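Local structure of PKS_KS domain-containing protein (6SMO) at residues I418-K423 with I435-A439. The protein probably elongates the growing polyketide chain, with extender units delivered by its acyl carrier protein, as the ketosynthase of a minimal type II system for octaketides. Numbering follows the deposited sequence.
Sequences IKTALK and IVMRA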
loop_
_atom_site.group_PDB
_atom_site.type_symbol
_atom_site.label_atom_id
_atom_site.label_comp_id
_atom_site.label_asym_id
_atom_site.label_seq_id
_atom_site.Cartn_x
_atom_site.Cartn_y
_atom_site.Cartn_z
ATOM N N ILE B 418 31.373 -6.487 -0.209
ATOM C CA ILE B 418 30.080 -6.575 0.533
ATOM C C ILE B 418 29.829 -8.045 0.888
ATOM O O ILE B 418 29.788 -8.875 -0.043
ATOM C CB ILE B 418 28.918 -5.979 -0.294
ATOM C CG1 ILE B 418 29.216 -4.551 -0.758
ATOM C CG2 ILE B 418 27.611 -6.050 0.484
ATOM C CD1 ILE B 418 28.383 -4.101 -1.938
ATOM N N LYS B 419 29.676 -8.344 2.183
ATOM C CA LYS B 419 29.289 -9.684 2.704
ATOM C C LYS B 419 27.769 -9.704 2.907
ATOM O O LYS B 419 27.071 -10.301 2.061
ATOM C CB LYS B 419 30.046 -10.009 3.998
ATOM C CG LYS B 419 31.311 -10.838 3.819
ATOM C CD LYS B 419 32.435 -10.108 3.115
ATOM C CE LYS B 419 33.622 -11.002 2.824
ATOM N NZ LYS B 419 34.724 -10.256 2.172
ATOM N N THR B 420 27.287 -9.059 3.975
ATOM C CA THR B 420 25.850 -8.951 4.344
ATOM C C THR B 420 25.402 -7.498 4.164
ATOM O O THR B 420 25.987 -6.619 4.823
ATOM C CB THR B 420 25.610 -9.441 5.778
ATOM O OG1 THR B 420 26.165 -10.751 5.899
ATOM C CG2 THR B 420 24.144 -9.475 6.153
ATOM N N ALA B 421 24.403 -7.267 3.307
ATOM C CA ALA B 421 23.867 -5.929 2.960
ATOM C C ALA B 421 22.489 -5.734 3.601
ATOM O O ALA B 421 21.696 -6.696 3.611
ATOM C CB ALA B 421 23.802 -5.777 1.460
ATOM N N LEU B 422 22.231 -4.529 4.119
ATOM C CA LEU B 422 20.906 -4.081 4.628
ATOM C C LEU B 422 20.284 -3.117 3.612
ATOM O O LEU B 422 21.046 -2.431 2.904
ATOM C CB LEU B 422 21.081 -3.403 5.991
ATOM C CG LEU B 422 20.723 -4.249 7.212
ATOM C CD1 LEU B 422 21.437 -5.593 7.190
ATOM C CD2 LEU B 422 21.049 -3.497 8.492
ATOM N N LYS B 423 18.951 -3.077 3.556
ATOM C CA LYS B 423 18.163 -2.209 2.640
ATOM C C LYS B 423 16.970 -1.642 3.412
ATOM O O LYS B 423 15.999 -2.390 3.627
ATOM C CB LYS B 423 17.722 -3.010 1.411
ATOM C CG LYS B 423 16.727 -2.317 0.489
ATOM C CD LYS B 423 17.306 -1.134 -0.256
ATOM C CE LYS B 423 16.247 -0.179 -0.760
ATOM N NZ LYS B 423 15.754 0.716 0.313
ATOM N N ILE B 435 14.925 -5.457 4.180
ATOM C CA ILE B 435 15.331 -6.780 3.614
ATOM C C ILE B 435 16.844 -6.931 3.799
ATOM O O ILE B 435 17.564 -5.924 3.662
ATOM C CB ILE B 435 14.912 -6.940 2.136
ATOM C CG1 ILE B 435 15.396 -5.783 1.259
ATOM C CG2 ILE B 435 13.408 -7.134 2.022
ATOM C CD1 ILE B 435 15.454 -6.112 -0.213
ATOM N N VAL B 436 17.294 -8.146 4.120
ATOM C CA VAL B 436 18.734 -8.502 4.284
ATOM C C VAL B 436 19.172 -9.276 3.038
ATOM O O VAL B 436 18.661 -10.393 2.831
ATOM C CB VAL B 436 18.974 -9.318 5.570
ATOM C CG1 VAL B 436 20.439 -9.693 5.739
ATOM C CG2 VAL B 436 18.465 -8.587 6.803
ATOM N N MET B 437 20.066 -8.690 2.236
ATOM C CA MET B 437 20.670 -9.337 1.043
ATOM C C MET B 437 22.084 -9.810 1.390
ATOM O O MET B 437 22.700 -9.230 2.306
ATOM C CB MET B 437 20.716 -8.377 -0.148
ATOM C CG MET B 437 19.348 -8.097 -0.733
ATOM S SD MET B 437 19.428 -7.616 -2.471
ATOM C CE MET B 437 17.685 -7.591 -2.883
ATOM N N ARG B 438 22.567 -10.827 0.673
ATOM C CA ARG B 438 23.804 -11.583 0.998
ATOM C C ARG B 438 24.463 -12.056 -0.303
ATOM O O ARG B 438 23.727 -12.384 -1.255
ATOM C CB ARG B 438 23.439 -12.762 1.905
ATOM C CG ARG B 438 24.625 -13.469 2.546
ATOM C CD ARG B 438 24.156 -14.621 3.413
ATOM N NE ARG B 438 25.251 -15.336 4.053
ATOM C CZ ARG B 438 25.106 -16.391 4.852
ATOM N NH1 ARG B 438 23.902 -16.870 5.120
ATOM N NH2 ARG B 438 26.173 -16.967 5.381
ATOM N N ALA B 439 25.799 -12.081 -0.335
ATOM C CA ALA B 439 26.611 -12.600 -1.460
ATOM C C ALA B 439 26.638 -14.131 -1.398
ATOM O O ALA B 439 26.644 -14.676 -0.276
ATOM C CB ALA B 439 28.003 -12.021 -1.406
#
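Four backbone hydrogen bonds join the antiparallel strands 420-423 and 435-438, and a fifth lies just beyond them. The shortest two link the hydrogen-bonded pair Ala421 and Met437: Ala421 N to Met437 O at 2.8 Å and Met437 N to Ala421 O at 2.9 Å. Ala421 O, which accepts from Met437 N, also receives a CA-H...O contact from Val436 CA (3.5 Å). At the next such pair, Ile435 N reaches Lys423 O at 3.3 Å, while the return bond from Lys423 N to Ile435 O (3.2 Å) is bent and weak. Just before the first strand begins and just after the second ends, Ala439 N donates to Lys419 O at 3.2 Å, carrying the ladder one step further.

Thr420, Leu422, Val436 and Arg438 project from one face of the sheet. Here Val436 packs between its neighbours, with CG1 3.7 Å from Thr420 CG2 and CG2 4.2 Å from Leu422 CD1. On the opposite face Ala421 CB lies 4.3 Å from Met437 CB, and Lys423 CB sits 3.6 Å from Ile435 CG1; the lysine amine turns away to hydrogen-bond Ser425.

The pair belongs to the C-terminal beta hairpin of the thiolase-like fold, within the central mixed sheet. Strand 326-330 flanks 420-427 and strand 284-293 flanks 431-438. Helix 306-319 packs on Leu422 and Val436, whereas Ala421, Lys423 and Met437 meet helix 372-388, so the hairpin is sandwiched between helical layers.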